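Long-range contacts in ABC transporter, solute-binding protein (Staphylococcus aureus, PDB 6LKK), which binds glucose 6-phosphate in the cleft of a solute-binding-protein fold and probably acts as its sensor for a two-component signalling system: residues 24-29 against 227-233; 40-44 against 64-70; 90-94 against 216-220; 141-145 against 284-290. One frame throughout, in Å; residues are numbered along the deposited sequence.

Contact 1: 24-29 against 227-233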
# COMPACT_ATOMS: atom_id res chain seq x y z
N GLN A 24 3.41 7.49 24.95
CA GLN A 24 4.49 8.46 25.08
C GLN A 24 3.98 9.89 25.17
O GLN A 24 4.50 10.68 25.96
CB GLN A 24 5.46 8.32 23.90
CG GLN A 24 6.52 9.41 23.82
CD GLN A 24 7.44 9.23 22.63
OE1 GLN A 24 8.11 8.21 22.50
NE2 GLN A 24 7.48 10.23 21.75
N GLU A 25 2.97 10.24 24.37
CA GLU A 25 2.51 11.62 24.26
C GLU A 25 1.16 11.86 24.93
O GLU A 25 0.70 13.00 24.96
CB GLU A 25 2.43 12.02 22.78
CG GLU A 25 3.76 11.93 22.05
CD GLU A 25 4.82 12.86 22.62
OE1 GLU A 25 4.45 13.80 23.35
OE2 GLU A 25 6.01 12.64 22.34
N HIS A 26 0.52 10.81 25.45
CA HIS A 26 -0.71 10.97 26.23
C HIS A 26 -1.82 11.59 25.39
O HIS A 26 -2.56 12.46 25.85
CB HIS A 26 -0.44 11.79 27.49
CG HIS A 26 0.74 11.31 28.28
ND1 HIS A 26 1.29 10.06 28.10
CD2 HIS A 26 1.47 11.90 29.26
CE1 HIS A 26 2.31 9.90 28.92
NE2 HIS A 26 2.44 11.01 29.64
N VAL A 27 -1.93 11.13 24.15
CA VAL A 27 -3.00 11.52 23.24
C VAL A 27 -3.72 10.25 22.82
O VAL A 27 -3.09 9.22 22.59
CB VAL A 27 -2.46 12.27 22.00
CG1 VAL A 27 -3.59 12.61 21.04
CG2 VAL A 27 -1.71 13.53 22.42
N LYS A 28 -5.05 10.32 22.72
CA LYS A 28 -5.85 9.21 22.23
C LYS A 28 -5.95 9.29 20.72
O LYS A 28 -6.30 10.34 20.17
CB LYS A 28 -7.24 9.21 22.86
CG LYS A 28 -8.12 8.03 22.43
CD LYS A 28 -7.85 6.79 23.27
CE LYS A 28 -8.37 5.53 22.59
NZ LYS A 28 -7.49 5.07 21.48
N ILE A 29 -5.64 8.18 20.04
CA ILE A 29 -5.70 8.10 18.59
C ILE A 29 -6.80 7.14 18.19
O ILE A 29 -6.83 5.99 18.65
CB ILE A 29 -4.35 7.66 17.99
CG1 ILE A 29 -3.29 8.73 18.23
CG2 ILE A 29 -4.49 7.38 16.49
CD1 ILE A 29 -1.90 8.30 17.88
N HIS A 227 -5.61 19.14 15.49
CA HIS A 227 -5.03 18.70 16.75
C HIS A 227 -3.57 19.15 16.80
O HIS A 227 -2.80 18.81 15.89
CB HIS A 227 -5.13 17.19 16.88
CG HIS A 227 -4.90 16.69 18.27
ND1 HIS A 227 -3.71 16.87 18.95
CD2 HIS A 227 -5.72 16.03 19.13
CE1 HIS A 227 -3.81 16.34 20.15
NE2 HIS A 227 -5.01 15.82 20.28
N PRO A 228 -3.15 19.91 17.81
CA PRO A 228 -1.79 20.48 17.79
C PRO A 228 -0.68 19.44 17.87
O PRO A 228 0.48 19.79 17.60
CB PRO A 228 -1.77 21.41 19.01
CG PRO A 228 -2.85 20.92 19.90
CD PRO A 228 -3.90 20.33 19.01
N LYS A 229 -0.98 18.19 18.21
CA LYS A 229 0.04 17.15 18.30
C LYS A 229 0.21 16.36 17.00
O LYS A 229 0.97 15.39 16.98
CB LYS A 229 -0.30 16.19 19.44
CG LYS A 229 0.04 16.73 20.82
CD LYS A 229 1.52 16.58 21.09
CE LYS A 229 2.02 17.56 22.15
NZ LYS A 229 3.50 17.70 22.09
N ARG A 230 -0.47 16.76 15.93
CA ARG A 230 -0.42 15.95 14.71
C ARG A 230 0.94 16.04 14.03
O ARG A 230 1.37 15.06 13.41
CB ARG A 230 -1.54 16.34 13.75
CG ARG A 230 -1.45 17.74 13.15
CD ARG A 230 -2.64 17.95 12.24
NE ARG A 230 -2.60 19.20 11.50
CZ ARG A 230 -3.51 19.56 10.59
NH1 ARG A 230 -4.53 18.75 10.32
NH2 ARG A 230 -3.41 20.71 9.96
N LYS A 231 1.62 17.18 14.13
CA LYS A 231 2.96 17.24 13.56
C LYS A 231 3.95 16.40 14.36
O LYS A 231 4.87 15.81 13.78
CB LYS A 231 3.43 18.70 13.47
CG LYS A 231 2.82 19.42 12.29
CD LYS A 231 3.24 20.88 12.20
CE LYS A 231 2.55 21.54 11.02
NZ LYS A 231 2.86 23.00 10.90
N LYS A 232 3.75 16.31 15.68
CA LYS A 232 4.56 15.38 16.46
C LYS A 232 4.30 13.94 16.03
O LYS A 232 5.23 13.12 16.01
CB LYS A 232 4.27 15.56 17.95
CG LYS A 232 4.92 14.53 18.88
CD LYS A 232 6.44 14.56 18.81
CE LYS A 232 7.02 13.15 18.71
NZ LYS A 232 8.50 13.15 18.62
N LEU A 233 3.06 13.62 15.68
CA LEU A 233 2.75 12.26 15.23
C LEU A 233 3.46 11.95 13.92
O LEU A 233 4.04 10.87 13.76
CB LEU A 233 1.23 12.08 15.08
CG LEU A 233 0.78 10.72 14.55
CD1 LEU A 233 1.24 9.58 15.45
CD2 LEU A 233 -0.73 10.67 14.38
O HOH W 1 4.50 16.93 24.56

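Contact 2: 40-44 against 64-70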
# COMPACT_ATOMS: atom_id res chain seq x y z
N LEU A 40 -10.40 8.79 0.96
CA LEU A 40 -10.18 10.11 0.39
C LEU A 40 -11.49 10.73 -0.09
O LEU A 40 -11.70 11.94 0.05
CB LEU A 40 -9.17 10.03 -0.75
CG LEU A 40 -7.73 9.75 -0.32
CD1 LEU A 40 -6.87 9.35 -1.51
CD2 LEU A 40 -7.13 10.97 0.38
N SER A 41 -12.38 9.92 -0.66
CA SER A 41 -13.65 10.44 -1.15
C SER A 41 -14.56 10.85 0.01
O SER A 41 -15.18 11.92 -0.04
CB SER A 41 -14.34 9.41 -2.03
OG SER A 41 -13.63 9.22 -3.24
N ASN A 42 -14.66 10.01 1.04
CA ASN A 42 -15.48 10.36 2.20
C ASN A 42 -14.90 11.57 2.93
O ASN A 42 -15.64 12.45 3.38
CB ASN A 42 -15.61 9.17 3.14
CG ASN A 42 -16.39 8.02 2.51
OD1 ASN A 42 -17.10 8.20 1.53
ND2 ASN A 42 -16.26 6.83 3.09
N LEU A 43 -13.57 11.62 3.05
CA LEU A 43 -12.92 12.79 3.64
C LEU A 43 -13.29 14.06 2.88
O LEU A 43 -13.60 15.09 3.48
CB LEU A 43 -11.40 12.57 3.64
CG LEU A 43 -10.47 13.63 4.24
CD1 LEU A 43 -9.17 12.96 4.67
CD2 LEU A 43 -10.17 14.75 3.26
N HIS A 44 -13.28 13.99 1.54
CA HIS A 44 -13.58 15.16 0.73
C HIS A 44 -14.98 15.69 1.03
O HIS A 44 -15.17 16.91 1.16
CB HIS A 44 -13.45 14.80 -0.75
CG HIS A 44 -13.70 15.95 -1.68
ND1 HIS A 44 -12.90 17.07 -1.72
CD2 HIS A 44 -14.66 16.14 -2.62
CE1 HIS A 44 -13.36 17.91 -2.63
NE2 HIS A 44 -14.43 17.37 -3.19
N ILE A 64 -3.83 11.62 -4.60
CA ILE A 64 -4.67 12.61 -3.93
C ILE A 64 -5.28 13.48 -5.02
O ILE A 64 -4.60 14.31 -5.62
CB ILE A 64 -3.87 13.44 -2.92
CG1 ILE A 64 -3.50 12.58 -1.70
CG2 ILE A 64 -4.67 14.68 -2.48
CD1 ILE A 64 -2.74 13.32 -0.61
N ASP A 65 -6.58 13.29 -5.26
CA ASP A 65 -7.27 14.04 -6.31
C ASP A 65 -7.75 15.40 -5.84
O ASP A 65 -8.04 16.26 -6.68
CB ASP A 65 -8.46 13.23 -6.83
CG ASP A 65 -8.03 11.98 -7.58
OD1 ASP A 65 -6.97 12.00 -8.23
OD2 ASP A 65 -8.77 10.97 -7.51
N HIS A 66 -7.85 15.62 -4.52
CA HIS A 66 -8.35 16.87 -3.96
C HIS A 66 -7.29 17.44 -3.02
O HIS A 66 -7.42 17.37 -1.79
CB HIS A 66 -9.67 16.65 -3.21
CG HIS A 66 -10.69 15.90 -4.01
ND1 HIS A 66 -11.34 16.45 -5.09
CD2 HIS A 66 -11.17 14.64 -3.88
CE1 HIS A 66 -12.18 15.56 -5.59
NE2 HIS A 66 -12.10 14.46 -4.87
N PRO A 67 -6.22 18.03 -3.58
CA PRO A 67 -5.18 18.62 -2.71
C PRO A 67 -5.71 19.69 -1.78
O PRO A 67 -5.09 19.94 -0.74
CB PRO A 67 -4.17 19.19 -3.72
CG PRO A 67 -4.88 19.24 -5.03
CD PRO A 67 -5.88 18.13 -5.00
N GLU A 68 -6.83 20.34 -2.11
CA GLU A 68 -7.39 21.35 -1.22
C GLU A 68 -7.81 20.78 0.12
O GLU A 68 -8.01 21.54 1.07
CB GLU A 68 -8.60 22.02 -1.89
CG GLU A 68 -9.73 21.07 -2.27
CD GLU A 68 -9.61 20.53 -3.69
OE1 GLU A 68 -8.48 20.49 -4.22
OE2 GLU A 68 -10.65 20.15 -4.27
N ASP A 69 -7.94 19.46 0.23
CA ASP A 69 -8.32 18.82 1.48
C ASP A 69 -7.14 18.58 2.42
O ASP A 69 -7.34 17.99 3.48
CB ASP A 69 -9.02 17.49 1.20
CG ASP A 69 -10.36 17.66 0.51
OD1 ASP A 69 -10.94 18.76 0.62
OD2 ASP A 69 -10.83 16.70 -0.12
N PHE A 70 -5.95 19.03 2.05
CA PHE A 70 -4.75 18.76 2.83
C PHE A 70 -3.94 20.04 2.99
O PHE A 70 -4.12 21.02 2.26
CB PHE A 70 -3.91 17.66 2.18
CG PHE A 70 -4.61 16.34 2.09
CD1 PHE A 70 -5.43 16.05 1.01
CD2 PHE A 70 -4.47 15.40 3.09
CE1 PHE A 70 -6.09 14.84 0.93
CE2 PHE A 70 -5.13 14.19 3.01
CZ PHE A 70 -5.94 13.91 1.93
O HOH W 2 -9.56 14.09 -0.37
O HOH W 3 -14.34 12.37 -4.57

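Contact 3: 90-94 against 216-220. With G6P (6-O-phosphono-alpha-D-glucopyranose), chain B.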
# COMPACT_ATOMS: atom_id res chain seq x y z
N LYS A 90 3.98 18.29 -2.25
CA LYS A 90 4.18 19.16 -1.09
C LYS A 90 3.24 18.86 0.06
O LYS A 90 3.45 19.38 1.16
CB LYS A 90 4.04 20.63 -1.51
CG LYS A 90 2.65 21.05 -1.97
CD LYS A 90 2.61 22.54 -2.29
CE LYS A 90 1.24 22.99 -2.76
NZ LYS A 90 0.89 22.41 -4.09
N TYR A 91 2.22 18.02 -0.15
CA TYR A 91 1.30 17.64 0.91
C TYR A 91 1.68 16.34 1.60
O TYR A 91 1.05 15.98 2.60
CB TYR A 91 -0.12 17.50 0.36
CG TYR A 91 -0.66 18.75 -0.30
CD1 TYR A 91 -1.32 19.72 0.44
CD2 TYR A 91 -0.51 18.96 -1.67
CE1 TYR A 91 -1.82 20.86 -0.16
CE2 TYR A 91 -1.00 20.09 -2.28
CZ TYR A 91 -1.65 21.04 -1.52
OH TYR A 91 -2.14 22.18 -2.12
N VAL A 92 2.68 15.62 1.09
CA VAL A 92 2.92 14.23 1.47
C VAL A 92 4.36 14.06 1.91
O VAL A 92 5.29 14.50 1.22
CB VAL A 92 2.58 13.27 0.32
CG1 VAL A 92 2.86 11.83 0.72
CG2 VAL A 92 1.13 13.44 -0.11
N THR A 93 4.55 13.40 3.06
CA THR A 93 5.84 12.90 3.49
C THR A 93 5.88 11.40 3.25
O THR A 93 4.96 10.68 3.66
CB THR A 93 6.07 13.19 4.98
OG1 THR A 93 5.99 14.60 5.22
CG2 THR A 93 7.43 12.67 5.44
N SER A 94 6.93 10.92 2.60
CA SER A 94 7.07 9.48 2.40
C SER A 94 7.24 8.79 3.75
O SER A 94 7.89 9.32 4.66
CB SER A 94 8.24 9.18 1.48
OG SER A 94 7.99 9.68 0.17
N ASP A 216 4.42 4.61 0.25
CA ASP A 216 3.34 5.04 1.12
C ASP A 216 3.67 6.40 1.74
O ASP A 216 4.83 6.71 2.02
CB ASP A 216 3.09 4.01 2.22
CG ASP A 216 2.59 2.68 1.68
OD1 ASP A 216 2.36 2.56 0.46
OD2 ASP A 216 2.42 1.74 2.49
N GLY A 217 2.63 7.21 1.96
CA GLY A 217 2.82 8.58 2.40
C GLY A 217 1.98 8.92 3.61
O GLY A 217 1.11 8.16 4.04
N ILE A 218 2.28 10.10 4.17
CA ILE A 218 1.55 10.68 5.29
C ILE A 218 1.25 12.13 4.96
O ILE A 218 2.11 12.86 4.45
CB ILE A 218 2.36 10.61 6.61
CG1 ILE A 218 2.58 9.16 7.02
CG2 ILE A 218 1.63 11.35 7.73
CD1 ILE A 218 3.63 9.00 8.10
N ALA A 219 0.03 12.57 5.28
CA ALA A 219 -0.40 13.93 4.97
C ALA A 219 -1.24 14.48 6.12
O ALA A 219 -1.94 13.74 6.82
CB ALA A 219 -1.21 13.98 3.68
N LEU A 220 -1.16 15.80 6.30
CA LEU A 220 -2.00 16.51 7.25
C LEU A 220 -3.30 16.92 6.57
O LEU A 220 -3.28 17.49 5.47
CB LEU A 220 -1.28 17.75 7.79
CG LEU A 220 0.02 17.54 8.57
CD1 LEU A 220 0.52 18.86 9.13
CD2 LEU A 220 -0.16 16.53 9.69
C1 G6P B . -1.45 -0.44 -0.71
C2 G6P B . -0.50 0.46 0.12
C3 G6P B . -0.75 0.44 1.58
C4 G6P B . -2.19 0.36 1.87
C5 G6P B . -2.71 -1.00 1.42
C6 G6P B . -4.19 -1.07 1.56
O1 G6P B . -0.72 -1.28 -1.54
O2 G6P B . 0.86 0.06 -0.10
O3 G6P B . -0.22 1.71 2.17
O4 G6P B . -2.42 0.49 3.29
O5 G6P B . -2.39 -1.30 0.01
O6 G6P B . -4.77 -0.04 0.80
P G6P B . -6.02 -0.39 -0.28
O1P G6P B . -6.52 0.92 -0.87
O2P G6P B . -7.17 -1.11 0.46
O3P G6P B . -5.50 -1.26 -1.37
O HOH W 4 0.57 17.43 4.82
O HOH W 5 3.33 15.36 5.47

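Contact 4: 141-145 against 284-290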
# COMPACT_ATOMS: atom_id res chain seq x y z
N TYR A 141 -5.23 -0.60 -8.08
CA TYR A 141 -4.73 0.40 -9.02
C TYR A 141 -3.27 0.16 -9.36
O TYR A 141 -2.88 0.15 -10.53
CB TYR A 141 -4.93 1.80 -8.44
CG TYR A 141 -4.38 2.91 -9.30
CD1 TYR A 141 -5.11 3.43 -10.35
CD2 TYR A 141 -3.12 3.44 -9.05
CE1 TYR A 141 -4.61 4.45 -11.14
CE2 TYR A 141 -2.61 4.46 -9.83
CZ TYR A 141 -3.35 4.96 -10.87
OH TYR A 141 -2.85 5.97 -11.65
N GLN A 142 -2.43 -0.05 -8.34
CA GLN A 142 -1.00 -0.21 -8.58
C GLN A 142 -0.72 -1.47 -9.39
O GLN A 142 0.17 -1.47 -10.26
CB GLN A 142 -0.25 -0.25 -7.24
CG GLN A 142 -0.21 1.10 -6.53
CD GLN A 142 0.63 2.13 -7.28
OE1 GLN A 142 0.12 2.86 -8.13
NE2 GLN A 142 1.92 2.20 -6.96
N HIS A 143 -1.46 -2.55 -9.14
CA HIS A 143 -1.28 -3.76 -9.93
C HIS A 143 -1.67 -3.54 -11.39
O HIS A 143 -1.00 -4.04 -12.30
CB HIS A 143 -2.10 -4.91 -9.33
CG HIS A 143 -1.40 -5.65 -8.24
ND1 HIS A 143 -0.39 -6.55 -8.49
CD2 HIS A 143 -1.57 -5.63 -6.90
CE1 HIS A 143 0.03 -7.06 -7.35
NE2 HIS A 143 -0.67 -6.52 -6.37
N MET A 144 -2.76 -2.81 -11.63
CA MET A 144 -3.15 -2.55 -13.01
C MET A 144 -2.10 -1.70 -13.72
O MET A 144 -1.82 -1.92 -14.91
CB MET A 144 -4.51 -1.85 -13.06
CG MET A 144 -5.70 -2.71 -12.62
SD MET A 144 -5.77 -4.38 -13.30
CE MET A 144 -4.95 -5.32 -12.02
N ARG A 145 -1.50 -0.75 -13.01
CA ARG A 145 -0.37 -0.00 -13.57
C ARG A 145 0.81 -0.93 -13.86
O ARG A 145 1.48 -0.78 -14.89
CB ARG A 145 0.06 1.12 -12.63
CG ARG A 145 -0.92 2.29 -12.56
CD ARG A 145 -0.18 3.62 -12.48
NE ARG A 145 0.47 3.95 -13.75
CZ ARG A 145 1.17 5.06 -13.97
NH1 ARG A 145 1.32 5.96 -13.00
NH2 ARG A 145 1.71 5.28 -15.15
N ILE A 284 0.93 10.05 -15.64
CA ILE A 284 -0.42 9.96 -16.17
C ILE A 284 -1.36 10.01 -14.97
O ILE A 284 -1.35 9.09 -14.14
CB ILE A 284 -0.63 8.69 -17.01
CG1 ILE A 284 -2.10 8.28 -17.00
CG2 ILE A 284 0.28 7.56 -16.54
CD1 ILE A 284 -2.44 7.26 -18.02
N PRO A 285 -2.17 11.06 -14.82
CA PRO A 285 -2.97 11.23 -13.61
C PRO A 285 -3.79 10.00 -13.26
O PRO A 285 -4.13 9.19 -14.12
CB PRO A 285 -3.87 12.43 -13.94
CG PRO A 285 -3.02 13.25 -14.85
CD PRO A 285 -2.24 12.26 -15.68
N HIS A 286 -4.09 9.88 -11.97
CA HIS A 286 -4.87 8.76 -11.45
C HIS A 286 -6.14 8.53 -12.26
O HIS A 286 -6.42 7.41 -12.69
CB HIS A 286 -5.21 9.05 -9.98
CG HIS A 286 -5.95 7.96 -9.29
ND1 HIS A 286 -5.38 6.74 -8.99
CD2 HIS A 286 -7.22 7.90 -8.82
CE1 HIS A 286 -6.26 5.98 -8.37
NE2 HIS A 286 -7.39 6.66 -8.26
N HIS A 287 -6.93 9.58 -12.48
CA HIS A 287 -8.21 9.42 -13.15
C HIS A 287 -8.05 9.11 -14.63
O HIS A 287 -8.89 8.42 -15.21
CB HIS A 287 -9.07 10.67 -12.96
CG HIS A 287 -8.54 11.87 -13.69
ND1 HIS A 287 -7.55 12.68 -13.18
CD2 HIS A 287 -8.88 12.40 -14.89
CE1 HIS A 287 -7.29 13.65 -14.03
NE2 HIS A 287 -8.08 13.51 -15.08
N LYS A 288 -6.98 9.62 -15.25
CA LYS A 288 -6.78 9.36 -16.68
C LYS A 288 -6.40 7.90 -16.92
O LYS A 288 -6.86 7.29 -17.89
CB LYS A 288 -5.72 10.30 -17.24
CG LYS A 288 -6.18 11.76 -17.32
CD LYS A 288 -5.20 12.63 -18.10
CE LYS A 288 -5.77 14.00 -18.42
NZ LYS A 288 -5.20 15.08 -17.54
N PHE A 289 -5.57 7.32 -16.05
CA PHE A 289 -5.22 5.91 -16.21
C PHE A 289 -6.45 5.03 -16.08
O PHE A 289 -6.64 4.09 -16.86
CB PHE A 289 -4.16 5.49 -15.19
CG PHE A 289 -3.78 4.05 -15.30
CD1 PHE A 289 -2.89 3.63 -16.27
CD2 PHE A 289 -4.33 3.10 -14.45
CE1 PHE A 289 -2.54 2.30 -16.38
CE2 PHE A 289 -3.99 1.77 -14.55
CZ PHE A 289 -3.09 1.37 -15.52
N LEU A 290 -7.30 5.30 -15.09
CA LEU A 290 -8.51 4.51 -14.93
C LEU A 290 -9.42 4.64 -16.14
O LEU A 290 -10.07 3.67 -16.56
CB LEU A 290 -9.24 4.92 -13.65
CG LEU A 290 -8.53 4.51 -12.36
CD1 LEU A 290 -9.12 5.24 -11.17
CD2 LEU A 290 -8.61 3.00 -12.16

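Contact 1: 24-29 against 227-233
Val27 and Lys229 bring the two segments closest, 8.1 Å between their CA atoms, where 24-29 leaves helix 11-25 and turns through His26 with positive phi into strand 28-33, and where a type I turn from His227 to Arg230 leads into helix 230-237. The Val27 methyls divide the contact between two partners. CG1 slides past the imidazole of His227, 3.6 Å from NE2, while CG2 rests on the aliphatic part of Lys229, 4.0 Å from CG. The His227 ring is held at both nitrogens: ND1 accepts the backbone N of Lys229 in the ring plane at 3.1 Å, and NE2 is hydrogen-bonded to Asn1 O. Strand 28-33 runs parallel to strand 2-7 and is joined to it through helix 11-25, a beta-alpha-beta crossover against which helix 230-237 packs. At the inner end, Ile29 CD1 and Leu233 CD1 meet tip to tip at 4.2 Å, beside Phe21 and Val5. The outer end is polar. Glu25 folds back at chi2 (-62°), laying its carboxylate across the Lys232 chain, with OE2 3.8 Å from CE; the amine of Lys232 turns instead to Gln235. Gln24 NE2 donates to Glu25 OE2 at 2.9 Å, almost straight. Glu25 OE1 and Lys229 NZ stay 4.2 Å apart, too far for a salt bridge; a water accepts from the lysine and makes a weak bond to OE1.

Contact 2: 40-44 against 64-70
A histidine-carboxylate hydrogen bond combined with a face-to-face imidazole stack ties helix 36-45 to the loop that leads from helix 60-63 to strand 70-71. His44 takes part in both. Its CG lies opposite the backbone N (chi1 -178°), which carries the ring off the helix and across the loop. ND1 donates in the ring plane to the syn lone pair of Asp69 OD2, 2.6 Å away, with an angle of 153° at the hydrogen. The same ring lies over His66, centroids 3.6 Å apart and planes 11° from parallel; Asp65 CB sits against the far face of His66. Bond and stack together fix how His44 is rotated. Asp69 is itself well held: OD1 forms a salt bridge with Arg51, and OD2 also takes a bond from a water at 2.9 Å, which donates its other proton to Leu40 O at 3.1 Å. Below this polar layer the contact is apolar. Leu40 CD2 comes to the edge of the Phe70 ring, 3.5 Å from CZ, and crosses it at about a right angle. Leu43 uses both branches, CD2 at 3.6 Å from Asp69 CB and CD1 at 4.3 Å from Phe70 CZ. Phe55 and Val221 continue this core. Thr36, at the start of the same helix, binds glucose 6-phosphate; the contact joins this ligand-binding helix to the loop entering strand 70-71, which pairs with strand 213-221 in the sheet of an alpha/beta lobe of the solute-binding-protein fold.

Contact 3: 90-94 against 216-220
Thr93 and Ile218 stand side by side on one face of the sheet as a hydrogen-bonded antiparallel pair. Thr93 N donates to Ile218 O at 2.9 Å, nearly straight and in the carbonyl plane; the return bond, from Ile218 N to Thr93 O, is 2.8 Å long but more bent, at 144°. Thr93 OG1, which is also hydrogen-bonded to Asp75 N, donates to a water that in turn donates to Ile218 O, giving this carbonyl a second partner. On the other face Val92 sets CG1 opposite its own backbone N (chi1 179°), and this methyl lies over Gly217, 3.7 Å from CA. Where the strands splay, a water bridges Tyr91 O and Leu220 N. At the opposite end Asp216 turns away from 90-94, and its carboxylate reaches the sugar beside Met98. It spans two neighbouring hydroxyls of glucose 6-phosphate: O2 donates to OD1 at 3.0 Å, O3 to OD2 at 2.7 Å. Tyr9 OH is also hydrogen-bonded to OD2 and helps position the group. Strand 213-221 runs between strands 92-105 and 54-56, antiparallel to both, while Val234 and Leu237 of helix 230-237 pack on Ile218.

Contact 4: 141-145 against 284-290
Tyr141 and Phe289 both extend CG opposite the backbone N (chi1 177° and 179°), so each reaches from its helix into the space between the two axes, and His286 adopts the same first torsion. Together the three form an aromatic cluster joining helix 138-151 to the last helix, 286-293. The short helical segments stay 11.4 Å apart at their axes, a gap that these large side chains bridge. Tyr141 is sandwiched: His286 comes over one face, His286 ND1 lying 3.2 Å from Tyr141 CE1 with the two rings inclined obliquely, while Arg145 CG from the next turn of its own helix lies against the opposite face. Leu290 CD2 fills in at the ring edge, 4.0 Å from Tyr141 CD1. Phe289 turns its edge toward the face of Tyr141 in an offset edge-to-face pair, planes at 80° and centroids 5.5 Å apart. Its own face receives Arg145 CG in a CH-pi contact, 3.8 Å from the ring centroid. The guanidinium lies too far off for more than a weak cation-pi attraction; NH2 makes a weak hydrogen bond to Pro282 O, and the arginine slides past Ile284, whose CG2 lies by NH2. Tyr141 lies one turn or less from Thr138 and Thr139, which bind glucose 6-phosphate, so the cluster packs the C-terminal helix close behind a ligand-binding helix start. Beyond the tyrosine, the Phe289 edge is wedged against the helix backbone, with CE2 3.9 Å from Met144 CB and CZ 3.6 Å from Met144 O.

Overall arrangement
Contacts 2 and 3 are nested in the chain loop closed by contact 1, contact 2 closing before contact 3 opens; contact 4 alternates with contacts 1 and 3. Contacts 1 and 3 have centres about 17 Å apart and meet where Arg230 and Lys231 pack on Leu220, strand 213-221 and helix 230-237 being consecutive. Contacts 2 and 3, centres about 13 Å apart, share the packing of Phe70 on Tyr91 and Ala219. Contacts 4 and 1 have centres about 34 Å apart, and contact 4 touches contact 2 through Asp65 and His286. The bound sugar phosphate thus lies between the sheet strand carrying Asp216 and helices starting near Thr36 and Thr138, consistent with a cleft between two lobes.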